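Local coordinates for transcriptional protein SWT1 (PDB 4PQZ) that is an RNA endonuclease involved in transcription, probably as an activator, and is represented here by its C-terminal HEPN-like domain, at residues L111-L115 with T127-W132; E133-H137 with L151-I155. All coordinates share one frame; numbering follows the deposited sequence.

Contact 1: L111-L115 with T127-W132; sequences LPTVL and TFEQFW
Leu115 packs as a knob into a hole on helix 122-139, formed by Thr127, Phe128, Phe131 and Trp132. The contact joins the short helix 113-116 and the turn before it to that long helix. Leu115 CD1 stands over the face of the Phe131 ring, 3.7 Å from its centroid and only 3° off the normal, a CH-pi contact. The other branch, CD2, meets Phe131 CB at 3.6 Å. With chi1 at 171° the ring swings away from its own backbone N and lies face-on to Leu115 CD1. Leu111 CD2 lies 4.2 Å from Phe131 CZ. Cutting Phe131 back to an alanine takes away the ring and would probably leave Leu115 CD1 and Leu111 CD2 without their partner.

The backbone of Leu115 is also held. Trp132 NE1 donates to Leu115 O at 3.1 Å, in the carbonyl plane and on a lone pair. That oxygen also lies at the edge of the Phe128 ring, 3.3 Å from CE1. Leu111 CD1 touches the indole edge at Trp132 CZ2, 3.8 Å away. Val46 of helix 35-62 and Ile79 of helix 79-88 pack on both Phe128 and Trp132. This is a single knob-into-hole contact of a short helical turn on a long helix, in the all-helical HEPN-like domain.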
loop_
_atom_site.group_PDB
_atom_site.type_symbol
_atom_site.label_atom_id
_atom_site.label_comp_id
_atom_site.label_asym_id
_atom_site.label_seq_id
_atom_site.Cartn_x
_atom_site.Cartn_y
_atom_site.Cartn_z
ATOM N N LEU A 111 4.243 9.173 -7.504
ATOM C CA LEU A 111 5.002 7.936 -7.415
ATOM C C LEU A 111 5.567 7.570 -8.776
ATOM O O LEU A 111 4.924 7.812 -9.801
ATOM C CB LEU A 111 4.104 6.788 -6.943
ATOM C CG LEU A 111 3.685 6.659 -5.481
ATOM C CD1 LEU A 111 2.772 5.439 -5.341
ATOM C CD2 LEU A 111 4.919 6.526 -4.594
ATOM N N PRO A 112 6.765 6.970 -8.791
ATOM C CA PRO A 112 7.287 6.376 -10.025
ATOM C C PRO A 112 6.339 5.291 -10.514
ATOM O O PRO A 112 5.729 4.611 -9.692
ATOM C CB PRO A 112 8.615 5.753 -9.570
ATOM C CG PRO A 112 9.042 6.596 -8.394
ATOM C CD PRO A 112 7.731 6.892 -7.679
ATOM N N THR A 113 6.219 5.135 -11.826
ATOM C CA THR A 113 5.309 4.155 -12.415
ATOM C C THR A 113 5.554 2.703 -11.950
ATOM O O THR A 113 4.619 1.898 -11.907
ATOM C CB THR A 113 5.312 4.230 -13.967
ATOM O OG1 THR A 113 6.647 4.073 -14.460
ATOM C CG2 THR A 113 4.766 5.577 -14.440
ATOM N N VAL A 114 6.796 2.371 -11.597
ATOM C CA VAL A 114 7.110 1.020 -11.113
ATOM C C VAL A 114 6.322 0.678 -9.838
ATOM O O VAL A 114 5.989 -0.483 -9.578
ATOM C CB VAL A 114 8.634 0.811 -10.862
ATOM C CG1 VAL A 114 9.131 1.688 -9.728
ATOM C CG2 VAL A 114 8.925 -0.663 -10.573
ATOM N N LEU A 115 6.012 1.716 -9.069
ATOM C CA LEU A 115 5.290 1.588 -7.819
ATOM C C LEU A 115 3.773 1.721 -8.006
ATOM O O LEU A 115 3.006 1.371 -7.109
ATOM C CB LEU A 115 5.810 2.626 -6.820
ATOM C CG LEU A 115 7.298 2.494 -6.480
ATOM C CD1 LEU A 115 7.793 3.593 -5.524
ATOM C CD2 LEU A 115 7.601 1.094 -5.930
ATOM N N THR A 127 10.966 -4.793 -6.636
ATOM C CA THR A 127 10.962 -3.364 -6.311
ATOM C C THR A 127 9.587 -2.923 -5.805
ATOM O O THR A 127 9.485 -2.199 -4.818
ATOM C CB THR A 127 11.389 -2.503 -7.526
ATOM O OG1 THR A 127 12.770 -2.753 -7.814
ATOM C CG2 THR A 127 11.206 -1.013 -7.239
ATOM N N PHE A 128 8.544 -3.400 -6.479
ATOM C CA PHE A 128 7.167 -3.108 -6.118
ATOM C C PHE A 128 6.851 -3.648 -4.732
ATOM O O PHE A 128 6.462 -2.894 -3.835
ATOM C CB PHE A 128 6.200 -3.710 -7.157
ATOM C CG PHE A 128 4.747 -3.425 -6.873
ATOM C CD1 PHE A 128 4.172 -2.226 -7.271
ATOM C CD2 PHE A 128 3.956 -4.355 -6.194
ATOM C CE1 PHE A 128 2.820 -1.952 -7.001
ATOM C CE2 PHE A 128 2.622 -4.092 -5.918
ATOM C CZ PHE A 128 2.052 -2.890 -6.328
ATOM N N GLU A 129 7.015 -4.959 -4.572
ATOM C CA GLU A 129 6.709 -5.632 -3.318
ATOM C C GLU A 129 7.528 -5.103 -2.148
ATOM O O GLU A 129 6.971 -4.888 -1.074
ATOM C CB GLU A 129 6.865 -7.151 -3.453
ATOM C CG GLU A 129 6.321 -7.956 -2.271
ATOM C CD GLU A 129 7.281 -8.014 -1.077
ATOM O OE1 GLU A 129 6.801 -8.204 0.063
ATOM O OE2 GLU A 129 8.511 -7.870 -1.276
ATOM N N GLN A 130 8.834 -4.895 -2.337
ATOM C CA GLN A 130 9.664 -4.365 -1.243
ATOM C C GLN A 130 9.237 -2.973 -0.776
ATOM O O GLN A 130 9.282 -2.675 0.414
ATOM C CB GLN A 130 11.166 -4.359 -1.582
ATOM C CG GLN A 130 11.823 -5.772 -1.615
ATOM C CD GLN A 130 11.962 -6.433 -0.242
ATOM O OE1 GLN A 130 12.939 -6.199 0.474
ATOM N NE2 GLN A 130 10.997 -7.290 0.118
ATOM N N PHE A 131 8.835 -2.111 -1.702
ATOM C CA PHE A 131 8.494 -0.740 -1.315
ATOM C C PHE A 131 7.230 -0.772 -0.464
ATOM O O PHE A 131 7.171 -0.186 0.628
ATOM C CB PHE A 131 8.293 0.148 -2.547
ATOM C CG PHE A 131 7.724 1.506 -2.234
ATOM C CD1 PHE A 131 8.551 2.541 -1.813
ATOM C CD2 PHE A 131 6.364 1.753 -2.374
ATOM C CE1 PHE A 131 8.031 3.786 -1.524
ATOM C CE2 PHE A 131 5.834 3.000 -2.094
ATOM C CZ PHE A 131 6.666 4.011 -1.665
ATOM N N TRP A 132 6.241 -1.503 -0.969
ATOM C CA TRP A 132 4.917 -1.542 -0.358
ATOM C C TRP A 132 4.844 -2.341 0.942
ATOM O O TRP A 132 4.001 -2.065 1.783
ATOM C CB TRP A 132 3.884 -2.038 -1.371
ATOM C CG TRP A 132 3.562 -0.965 -2.351
ATOM C CD1 TRP A 132 3.856 -0.944 -3.690
ATOM C CD2 TRP A 132 2.934 0.284 -2.058
ATOM N NE1 TRP A 132 3.421 0.239 -4.251
ATOM C CE2 TRP A 132 2.852 1.005 -3.269
ATOM C CE3 TRP A 132 2.425 0.857 -0.888
ATOM C CZ2 TRP A 132 2.272 2.271 -3.338
ATOM C CZ3 TRP A 132 1.850 2.113 -0.964
ATOM C CH2 TRP A 132 1.781 2.808 -2.181
#

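Contact 2: E133-H137 with L151-I155; sequences ETVLH and LEKQI
His137 and Glu152 join two nearly antiparallel helices, 122-139 and 145-163, whose short segments here run at 175° with axes 11.2 Å apart.

The polar part is one hydrogen bond. His137 NE2 donates to Glu152 OE2 at 2.8 Å and meets the syn lone pair of the carboxylate. The bond is bent, with an N-H...O angle of 143°, and the oxygen is tilted from the imidazole plane. Glu152 reaches the ring because its chain bends at chi2 (-53°), which turns the carboxylate back toward helix 122-139. Glu133 O, one turn earlier on the same helix, lies over one face of the ring, offset toward its rim.

The apolar part lies alongside. Both methyls of Leu151 meet Leu136 CB, CD2 at 3.9 Å; CD2 also touches His137 CD2 at 3.7 Å. Ile155 CD1 meets the imidazole obliquely, in van der Waals contact 3.4 Å from His137 NE2. Ile155 CG2 packs against the carboxylate carbon of Glu133, 3.7 Å from CD. Thr49 of helix 35-62 touches both Leu136 and Leu151, and Ile50 also packs on Leu136.

Glu133 has its own polar partner. Its OE2 forms a salt bridge with Lys159, one turn after Ile155. Glu133 OE1 lies close to Glu129 OE1, a like charge that Lys159 would probably ease. The carboxylate of Glu152 is likely to favour a protonated imidazole at His137, at the partly exposed edge of the leucine and isoleucine packing.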
loop_
_atom_site.group_PDB
_atom_site.type_symbol
_atom_site.label_atom_id
_atom_site.label_comp_id
_atom_site.label_asym_id
_atom_site.label_seq_id
_atom_site.Cartn_x
_atom_site.Cartn_y
_atom_site.Cartn_z
ATOM N N GLU A 133 5.738 -3.320 1.084
ATOM C CA GLU A 133 5.913 -4.074 2.323
ATOM C C GLU A 133 6.321 -3.127 3.447
ATOM O O GLU A 133 5.677 -3.092 4.501
ATOM C CB GLU A 133 6.962 -5.189 2.135
ATOM C CG GLU A 133 7.583 -5.682 3.430
ATOM C CD GLU A 133 8.520 -6.868 3.233
ATOM O OE1 GLU A 133 8.515 -7.471 2.143
ATOM O OE2 GLU A 133 9.267 -7.198 4.178
ATOM N N THR A 134 7.386 -2.359 3.200
ATOM C CA THR A 134 7.886 -1.356 4.136
ATOM C C THR A 134 6.774 -0.339 4.468
ATOM O O THR A 134 6.509 -0.081 5.637
ATOM C CB THR A 134 9.124 -0.614 3.532
ATOM O OG1 THR A 134 10.149 -1.555 3.212
ATOM C CG2 THR A 134 9.697 0.438 4.498
ATOM N N VAL A 135 6.126 0.207 3.429
ATOM C CA VAL A 135 5.062 1.215 3.566
ATOM C C VAL A 135 3.812 0.710 4.313
ATOM O O VAL A 135 3.292 1.394 5.204
ATOM C CB VAL A 135 4.652 1.784 2.184
ATOM C CG1 VAL A 135 3.349 2.565 2.258
ATOM C CG2 VAL A 135 5.770 2.650 1.615
ATOM N N LEU A 136 3.332 -0.482 3.956
ATOM C CA LEU A 136 2.202 -1.080 4.662
ATOM C C LEU A 136 2.445 -1.231 6.161
ATOM O O LEU A 136 1.526 -1.092 6.961
ATOM C CB LEU A 136 1.802 -2.408 4.037
ATOM C CG LEU A 136 1.090 -2.246 2.691
ATOM C CD1 LEU A 136 0.922 -3.589 1.971
ATOM C CD2 LEU A 136 -0.233 -1.502 2.844
ATOM N N HIS A 137 3.684 -1.508 6.533
ATOM C CA HIS A 137 4.074 -1.515 7.933
ATOM C C HIS A 137 3.726 -0.219 8.658
ATOM O O HIS A 137 3.078 -0.249 9.699
ATOM C CB HIS A 137 5.568 -1.826 8.072
ATOM C CG HIS A 137 5.885 -3.285 7.953
ATOM N ND1 HIS A 137 7.149 -3.759 7.664
ATOM C CD2 HIS A 137 5.103 -4.380 8.095
ATOM C CE1 HIS A 137 7.126 -5.074 7.626
ATOM N NE2 HIS A 137 5.891 -5.480 7.878
ATOM N N LEU A 151 -1.166 -8.862 8.368
ATOM C CA LEU A 151 -0.323 -8.239 7.353
ATOM C C LEU A 151 0.971 -9.020 7.144
ATOM O O LEU A 151 1.400 -9.210 6.013
ATOM C CB LEU A 151 -0.018 -6.771 7.695
ATOM C CG LEU A 151 0.863 -6.052 6.658
ATOM C CD1 LEU A 151 0.080 -5.815 5.369
ATOM C CD2 LEU A 151 1.489 -4.755 7.192
ATOM N N GLU A 152 1.589 -9.459 8.239
ATOM C CA GLU A 152 2.779 -10.328 8.202
ATOM C C GLU A 152 2.532 -11.618 7.413
ATOM O O GLU A 152 3.339 -12.019 6.574
ATOM C CB GLU A 152 3.243 -10.676 9.627
ATOM C CG GLU A 152 3.906 -9.529 10.381
ATOM C CD GLU A 152 5.042 -8.910 9.596
ATOM O OE1 GLU A 152 6.114 -9.544 9.488
ATOM O OE2 GLU A 152 4.861 -7.791 9.078
ATOM N N LYS A 153 1.403 -12.254 7.693
ATOM C CA LYS A 153 0.999 -13.456 6.985
ATOM C C LYS A 153 0.878 -13.215 5.480
ATOM O O LYS A 153 1.267 -14.052 4.671
ATOM C CB LYS A 153 -0.323 -13.980 7.553
ATOM C CG LYS A 153 -0.949 -15.093 6.743
ATOM C CD LYS A 153 -2.384 -15.356 7.176
ATOM C CE LYS A 153 -3.186 -16.016 6.054
ATOM N NZ LYS A 153 -2.559 -17.267 5.528
ATOM N N GLN A 154 0.344 -12.063 5.107
ATOM C CA GLN A 154 0.131 -11.751 3.700
ATOM C C GLN A 154 1.450 -11.424 2.986
ATOM O O GLN A 154 1.661 -11.811 1.832
ATOM C CB GLN A 154 -0.861 -10.600 3.569
ATOM C CG GLN A 154 -1.909 -10.796 2.494
ATOM C CD GLN A 154 -2.934 -9.685 2.501
ATOM O OE1 GLN A 154 -3.151 -9.032 3.526
ATOM N NE2 GLN A 154 -3.566 -9.452 1.354
ATOM N N ILE A 155 2.330 -10.720 3.698
ATOM C CA ILE A 155 3.685 -10.379 3.251
ATOM C C ILE A 155 4.535 -11.636 3.012
ATOM O O ILE A 155 5.285 -11.713 2.036
ATOM C CB ILE A 155 4.392 -9.436 4.288
ATOM C CG1 ILE A 155 3.782 -8.023 4.260
ATOM C CG2 ILE A 155 5.900 -9.394 4.074
ATOM C CD1 ILE A 155 4.411 -7.031 5.267
#

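From the N terminus, the chain first runs through helix 35-62, then helices 79-88 and 90-97, before reaching 111-115. Contact 1 closes the short connection that leads from there into helix 122-139. Contact 2 opens on the next residue of that helix and closes the turn into helix 145-163. The two closures follow in series; they neither nest nor cross. Their centres are 14 Å apart, and they meet where Glu129 OE1 packs against Ile155 CG2 at 4.3 Å. Helix 122-139 is shared, with helix 113-116 packed on it in contact 1 and helix 145-163 in contact 2. Helix 35-62 touches residues of both.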